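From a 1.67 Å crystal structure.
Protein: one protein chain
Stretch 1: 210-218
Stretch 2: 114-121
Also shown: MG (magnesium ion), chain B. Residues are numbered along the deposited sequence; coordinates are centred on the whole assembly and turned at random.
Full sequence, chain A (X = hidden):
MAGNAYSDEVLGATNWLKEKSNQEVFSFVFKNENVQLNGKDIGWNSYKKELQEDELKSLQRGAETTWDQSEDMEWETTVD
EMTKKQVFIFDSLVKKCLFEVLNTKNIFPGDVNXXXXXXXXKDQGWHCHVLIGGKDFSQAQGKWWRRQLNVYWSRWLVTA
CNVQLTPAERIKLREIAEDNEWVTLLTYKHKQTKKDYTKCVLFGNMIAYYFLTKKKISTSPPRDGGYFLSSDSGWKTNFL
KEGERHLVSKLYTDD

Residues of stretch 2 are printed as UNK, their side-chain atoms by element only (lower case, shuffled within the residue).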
ATOM      1  N   TYR A 210       2.282 -15.435   1.359  1.00 19.32           N
ATOM      2  CA  TYR A 210       2.037 -14.814   0.066  1.00 19.72           C
ATOM      3  C   TYR A 210       2.857 -13.517  -0.135  1.00 17.67           C
ATOM      4  O   TYR A 210       3.700 -13.462  -1.031  1.00 18.75           O
ATOM      5  CB  TYR A 210       0.530 -14.546  -0.126  1.00 19.88           C
ATOM      6  CG  TYR A 210       0.231 -13.930  -1.464  1.00 22.14           C
ATOM      7  CD1 TYR A 210       0.392 -14.662  -2.641  1.00 22.86           C
ATOM      8  CD2 TYR A 210      -0.192 -12.613  -1.561  1.00 21.42           C
ATOM      9  CE1 TYR A 210       0.145 -14.093  -3.877  1.00 25.95           C
ATOM     10  CE2 TYR A 210      -0.443 -12.035  -2.799  1.00 26.73           C
ATOM     11  CZ  TYR A 210      -0.278 -12.777  -3.945  1.00 27.97           C
ATOM     12  OH  TYR A 210      -0.527 -12.186  -5.162  1.00 31.53           O
ATOM     13  N   PHE A 211       2.636 -12.468   0.654  1.00 18.40           N
ATOM     14  CA  PHE A 211       3.340 -11.226   0.305  1.00 15.98           C
ATOM     15  C   PHE A 211       4.859 -11.338   0.435  1.00 15.64           C
ATOM     16  O   PHE A 211       5.598 -10.774  -0.376  1.00 18.94           O
ATOM     17  CB  PHE A 211       2.815 -10.043   1.134  1.00 16.70           C
ATOM     18  CG  PHE A 211       1.436  -9.616   0.731  1.00 17.66           C
ATOM     19  CD1 PHE A 211       1.205  -9.131  -0.548  1.00 16.96           C
ATOM     20  CD2 PHE A 211       0.364  -9.754   1.608  1.00 17.63           C
ATOM     21  CE1 PHE A 211      -0.080  -8.748  -0.954  1.00 16.83           C
ATOM     22  CE2 PHE A 211      -0.920  -9.375   1.226  1.00 16.37           C
ATOM     23  CZ  PHE A 211      -1.150  -8.888  -0.062  1.00 18.86           C
ATOM     24  N   LEU A 212       5.334 -12.089   1.421  1.00 18.11           N
ATOM     25  CA  LEU A 212       6.772 -12.277   1.589  1.00 18.67           C
ATOM     26  C   LEU A 212       7.394 -13.246   0.562  1.00 20.45           C
ATOM     27  O   LEU A 212       8.612 -13.435   0.539  1.00 19.55           O
ATOM     28  CB  LEU A 212       7.079 -12.758   3.018  1.00 21.63           C
ATOM     29  CG  LEU A 212       6.796 -11.761   4.146  1.00 21.51           C
ATOM     30  CD1 LEU A 212       7.364 -12.240   5.490  1.00 21.24           C
ATOM     31  CD2 LEU A 212       7.323 -10.359   3.783  1.00 20.09           C
ATOM     32  N   THR A 213       6.577 -13.853  -0.295  1.00 23.17           N
ATOM     33  CA  THR A 213       7.126 -14.731  -1.328  1.00 22.79           C
ATOM     34  C   THR A 213       7.505 -14.005  -2.610  1.00 23.88           C
ATOM     35  O   THR A 213       8.106 -14.614  -3.505  1.00 25.27           O
ATOM     36  CB  THR A 213       6.145 -15.866  -1.724  1.00 22.69           C
ATOM     37  OG1 THR A 213       5.044 -15.333  -2.474  1.00 23.28           O
ATOM     38  CG2 THR A 213       5.635 -16.605  -0.503  1.00 23.49           C
ATOM     39  N   LYS A 214       7.156 -12.721  -2.726  1.00 21.04           N
ATOM     40  CA  LYS A 214       7.373 -11.992  -3.971  1.00 22.40           C
ATOM     41  C   LYS A 214       8.854 -11.704  -4.229  1.00 21.42           C
ATOM     42  O   LYS A 214       9.668 -11.664  -3.298  1.00 24.29           O
ATOM     43  CB  LYS A 214       6.589 -10.660  -3.977  1.00 23.92           C
ATOM     44  CG  LYS A 214       5.081 -10.781  -3.704  1.00 24.15           C
ATOM     45  CD  LYS A 214       4.369 -11.655  -4.733  1.00 27.05           C
ATOM     46  CE  LYS A 214       2.853 -11.685  -4.477  1.00 25.13           C
ATOM     47  NZ  LYS A 214       2.144 -10.424  -4.890  1.00 24.04           N
ATOM     48  N   LYS A 215       9.193 -11.498  -5.496  1.00 25.75           N
ATOM     49  CA  LYS A 215      10.551 -11.116  -5.892  1.00 25.35           C
ATOM     50  C   LYS A 215      10.768  -9.598  -5.864  1.00 23.63           C
ATOM     51  O   LYS A 215       9.905  -8.833  -6.287  1.00 24.81           O
ATOM     52  CB  LYS A 215      10.859 -11.651  -7.294  1.00 30.05           C
ATOM     53  CG  LYS A 215      12.264 -11.316  -7.790  1.00 37.67           C
ATOM     54  CD  LYS A 215      12.709 -12.264  -8.898  1.00 51.92           C
ATOM     55  CE  LYS A 215      14.111 -11.928  -9.391  1.00 55.74           C
ATOM     56  NZ  LYS A 215      14.635 -12.985 -10.305  1.00 61.34           N
ATOM     57  N   LYS A 216      11.928  -9.169  -5.373  1.00 22.88           N
ATOM     58  CA  LYS A 216      12.248  -7.748  -5.245  1.00 24.48           C
ATOM     59  C   LYS A 216      12.508  -7.111  -6.601  1.00 26.78           C
ATOM     60  O   LYS A 216      13.303  -7.611  -7.407  1.00 25.86           O
ATOM     61  CB  LYS A 216      13.464  -7.560  -4.324  1.00 23.86           C
ATOM     62  CG  LYS A 216      13.987  -6.120  -4.172  1.00 28.44           C
ATOM     63  CD  LYS A 216      13.116  -5.304  -3.245  1.00 29.36           C
ATOM     64  CE  LYS A 216      13.750  -3.937  -2.920  1.00 31.27           C
ATOM     65  NZ  LYS A 216      14.864  -4.062  -1.932  1.00 34.84           N
ATOM     66  N   ILE A 217      11.824  -6.004  -6.854  1.00 22.89           N
ATOM     67  CA  ILE A 217      12.076  -5.218  -8.056  1.00 24.42           C
ATOM     68  C   ILE A 217      13.433  -4.519  -7.967  1.00 29.60           C
ATOM     69  O   ILE A 217      13.708  -3.781  -7.015  1.00 27.16           O
ATOM     70  CB  ILE A 217      10.966  -4.176  -8.279  1.00 26.57           C
ATOM     71  CG1 ILE A 217       9.637  -4.882  -8.563  1.00 24.13           C
ATOM     72  CG2 ILE A 217      11.351  -3.183  -9.392  1.00 27.05           C
ATOM     73  CD1 ILE A 217       8.436  -3.943  -8.491  1.00 21.64           C
ATOM     74  N   SER A 218      14.279  -4.739  -8.969  1.00 29.84           N
ATOM     75  CA  SER A 218      15.632  -4.184  -8.950  1.00 35.51           C
ATOM     76  C   SER A 218      15.988  -3.466 -10.246  1.00 37.76           C
ATOM     77  O   SER A 218      17.110  -2.991 -10.413  1.00 43.10           O
ATOM     78  CB  SER A 218      16.643  -5.299  -8.693  1.00 41.26           C
ATOM     79  OG  SER A 218      16.461  -6.332  -9.644  1.00 36.27           O
ATOM     80  N   UNK A 114      -1.469  -3.484  10.829  1.00 20.51           N
ATOM     81  CA  UNK A 114      -1.511  -3.265   9.393  1.00 18.33           C
ATOM     82  C   UNK A 114      -0.214  -3.646   8.707  1.00 17.20           C
ATOM     83  O   UNK A 114       0.847  -3.740   9.317  1.00 18.35           O
ATOM     84  c   UNK A 114       1.054  -0.637   8.126  1.00 17.99           C
ATOM     85  c   UNK A 114      -1.372   0.072  10.726  1.00 21.80           C
ATOM     86  c   UNK A 114       2.641   1.051   8.830  1.00 20.78           C
ATOM     87  c   UNK A 114       0.214  -0.256   9.183  1.00 18.56           C
ATOM     88  c   UNK A 114       2.250   0.008   7.963  1.00 19.54           C
ATOM     89  c   UNK A 114      -1.063  -0.703   9.643  1.00 20.43           C
ATOM     90  n   UNK A 114      -0.361   0.964  10.974  1.00 23.17           N
ATOM     91  c   UNK A 114      -1.911  -1.809   9.046  1.00 17.35           C
ATOM     92  c   UNK A 114       1.846   1.443   9.873  1.00 20.76           C
ATOM     93  c   UNK A 114       0.628   0.786  10.034  1.00 22.03           C
ATOM     94  N   UNK A 115      -0.334  -3.867   7.404  1.00 16.94           N
ATOM     95  CA  UNK A 115       0.777  -4.252   6.557  1.00 16.76           C
ATOM     96  C   UNK A 115       0.559  -3.607   5.208  1.00 15.43           C
ATOM     97  O   UNK A 115      -0.553  -3.641   4.685  1.00 17.27           O
ATOM     98  c   UNK A 115       3.748  -7.168   3.545  1.00 16.24           C
ATOM     99  c   UNK A 115       1.477  -6.585   4.112  1.00 16.71           C
ATOM    100  c   UNK A 115       0.844  -5.789   6.408  1.00 18.04           C
ATOM    101  c   UNK A 115       3.198  -6.423   5.762  1.00 18.49           C
ATOM    102  c   UNK A 115       1.862  -6.270   5.405  1.00 17.66           C
ATOM    103  c   UNK A 115       4.137  -6.866   4.844  1.00 18.76           C
ATOM    104  c   UNK A 115       2.414  -7.034   3.178  1.00 16.56           C
ATOM    105  N   UNK A 116       1.617  -3.037   4.650  1.00 15.02           N
ATOM    106  CA  UNK A 116       1.551  -2.339   3.381  1.00 15.87           C
ATOM    107  C   UNK A 116       2.593  -2.925   2.434  1.00 16.58           C
ATOM    108  O   UNK A 116       3.736  -3.140   2.846  1.00 20.76           O
ATOM    109  c   UNK A 116       0.586  -0.219   4.355  1.00 16.21           C
ATOM    110  c   UNK A 116       2.132  -0.082   2.348  1.00 19.91           C
ATOM    111  c   UNK A 116       1.795  -0.826   3.630  1.00 16.08           C
ATOM    112  N   UNK A 117       2.226  -3.232   1.186  1.00 15.78           N
ATOM    113  CA  UNK A 117       3.222  -3.692   0.211  1.00 15.45           C
ATOM    114  C   UNK A 117       2.973  -3.133  -1.184  1.00 16.68           C
ATOM    115  O   UNK A 117       1.915  -3.366  -1.804  1.00 15.73           O
ATOM    116  o   UNK A 117       5.416  -7.276   0.504  1.00 18.43           O
ATOM    117  c   UNK A 117       4.811  -7.097  -0.553  1.00 18.19           C
ATOM    118  c   UNK A 117       4.272  -5.717  -0.906  1.00 14.95           C
ATOM    119  c   UNK A 117       3.270  -5.222   0.135  1.00 14.75           C
ATOM    120  n   UNK A 117       4.615  -8.065  -1.443  1.00 18.23           N
ATOM    121  N   UNK A 118       3.959  -2.394  -1.673  1.00 15.42           N
ATOM    122  CA  UNK A 118       3.913  -1.834  -3.020  1.00 16.17           C
ATOM    123  C   UNK A 118       4.415  -2.844  -4.022  1.00 16.52           C
ATOM    124  O   UNK A 118       5.480  -3.430  -3.823  1.00 18.20           O
ATOM    125  n   UNK A 118       3.912   1.912  -0.597  1.00 16.84           N
ATOM    126  c   UNK A 118       4.330   0.530  -2.239  1.00 17.64           C
ATOM    127  c   UNK A 118       4.552   0.743  -0.921  1.00 17.03           C
ATOM    128  c   UNK A 118       4.773  -0.583  -3.135  1.00 15.96           C
ATOM    129  c   UNK A 118       3.323   2.399  -1.675  1.00 17.52           C
ATOM    130  n   UNK A 118       3.546   1.565  -2.684  1.00 17.12           N
ATOM    131  N   UNK A 119       3.663  -3.001  -5.103  1.00 16.88           N
ATOM    132  CA  UNK A 119       3.959  -3.984  -6.141  1.00 19.95           C
ATOM    133  C   UNK A 119       3.786  -3.421  -7.553  1.00 20.18           C
ATOM    134  O   UNK A 119       3.270  -2.314  -7.758  1.00 17.76           O
ATOM    135  c   UNK A 119       3.219  -5.930  -4.644  1.00 17.68           C
ATOM    136  c   UNK A 119       2.412  -7.215  -4.544  1.00 19.91           C
ATOM    137  c   UNK A 119       3.064  -5.221  -5.983  1.00 17.35           C
ATOM    138  o   UNK A 119       1.449  -7.408  -5.325  1.00 20.70           O
ATOM    139  o   UNK A 119       2.740  -8.013  -3.650  1.00 19.16           O
ATOM    140  N   UNK A 120       4.223  -4.212  -8.533  1.00 20.65           N
ATOM    141  CA  UNK A 120       4.078  -3.837  -9.929  1.00 21.00           C
ATOM    142  C   UNK A 120       3.436  -4.994 -10.652  1.00 22.42           C
ATOM    143  O   UNK A 120       4.046  -6.046 -10.807  1.00 26.80           O
ATOM    144  c   UNK A 120       5.036   0.867 -13.629  1.00 30.82           C
ATOM    145  c   UNK A 120       5.258  -0.384 -11.559  1.00 22.65           C
ATOM    146  n   UNK A 120       5.070  -2.783 -14.175  1.00 28.32           N
ATOM    147  c   UNK A 120       4.989  -0.282 -14.376  1.00 28.31           C
ATOM    148  c   UNK A 120       5.220  -1.567 -12.294  1.00 23.61           C
ATOM    149  c   UNK A 120       5.194  -3.651 -13.116  1.00 26.56           C
ATOM    150  c   UNK A 120       5.088  -1.496 -13.697  1.00 27.35           C
ATOM    151  c   UNK A 120       5.424  -3.500 -10.564  1.00 23.06           C
ATOM    152  c   UNK A 120       5.285  -2.947 -11.942  1.00 23.99           C
ATOM    153  c   UNK A 120       5.169   0.826 -12.233  1.00 27.84           C
ATOM    154  N   UNK A 121       2.195  -4.802 -11.063  1.00 23.18           N
ATOM    155  CA  UNK A 121       1.467  -5.856 -11.745  1.00 24.20           C
ATOM    156  C   UNK A 121       1.760  -5.861 -13.230  1.00 27.84           C
ATOM    157  O   UNK A 121       2.024  -4.819 -13.827  1.00 25.85           O
TER
HETATM  158 MG    MG B 301      -0.422  -7.345  -6.213  1.00 20.38          MG
HETATM  159  O   HOH W   1      -0.727  -9.303  -5.683  1.00 23.28           O
HETATM  160  O   HOH W   2      -2.313  -7.522  -7.141  1.00 22.87           O
HETATM  161  O   HOH W   3       0.702  -7.916  -7.949  1.00 23.20           O

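Position 114, within a strand that begins earlier in the chain, has ten side-chain atoms: one carbon, then fused five- and six-membered rings holding eight carbons and one nitrogen. That is an indole, so the residue is Trp-114; it lies out of reach of stretch 1.

Position 115 has seven carbons, one followed by a ring of six, with no hetero atom. Its CA-to-CB bond points toward stretch 1, and one ring carbon comes within 3.7 Å of Phe-211 CB. A bare phenyl ring makes this Phe-115, and the close atom is CE2. The two phenyl rings sit obliquely, centroids 5.5 Å apart and planes at 35°.

Position 116 carries three carbons, one bearing the other two. This beta-branched group is Val-116, buried but out of reach of stretch 1, as the alternation of a strand leads one to expect.

Position 117 turns toward stretch 1 again, with three carbons, the third carrying one oxygen and one nitrogen. The nitrogen lies 3.1 Å from the backbone O of Phe-211 and 3.6 Å from CG of Lys-214. A terminal amide on a chain of this length is Gln-117. Its NE2 donates to Phe-211 O with an N-H...acceptor angle of 165°, close to linear, and its OE1 is satisfied elsewhere in the structure.

Position 118 shows one carbon and a five-membered ring of three carbons and two nitrogens: an imidazole, His-118. Its CA-to-CB bond points away from stretch 1, and both ring nitrogens are hydrogen-bonded elsewhere in the structure.

Position 119 has three carbons, the third carrying two oxygens. One oxygen is 2.8 Å from NZ of Lys-214, while the other is 2.1 Å from the magnesium ion. This carboxylate is Glu-119: OE2 takes the lysine in a salt bridge and OE1 takes the metal.

Position 120 again has one carbon followed by fused rings of eight carbons and one nitrogen. Its CB lies 3.7 Å from CD1 of Ile-217. The indole makes it Trp-120; the end of the side chain leads away, so the indole itself adds little here.

Position 121 has no side-chain atoms and is Gly-121, with no contact to stretch 1.

The working face of the strand is Phe-115, Gln-117 and Glu-119, every second residue, and Phe-211 lies against all three. Its CB packs on Phe-115, while the edge of its ring faces Gln-117 NE2 and Glu-119 OE2. The type I turn from Phe-211 to Lys-214 brings a carbonyl and an ammonium to the same strand. Its own closing bond, Lys-214 N to Phe-211 O at 3.4 Å, is weak, and Gln-117 gives that carbonyl a second donor. Gln-117 NE2 also donates to Glu-119 OE2 at 2.9 Å, so one amide nitrogen ties the turn to the carboxylate. The rule is economical: a single amide and a single carboxylate join turn, lysine and metal, with apolar packing beside them.

Stretch 2 114-121: WFVQHEWG
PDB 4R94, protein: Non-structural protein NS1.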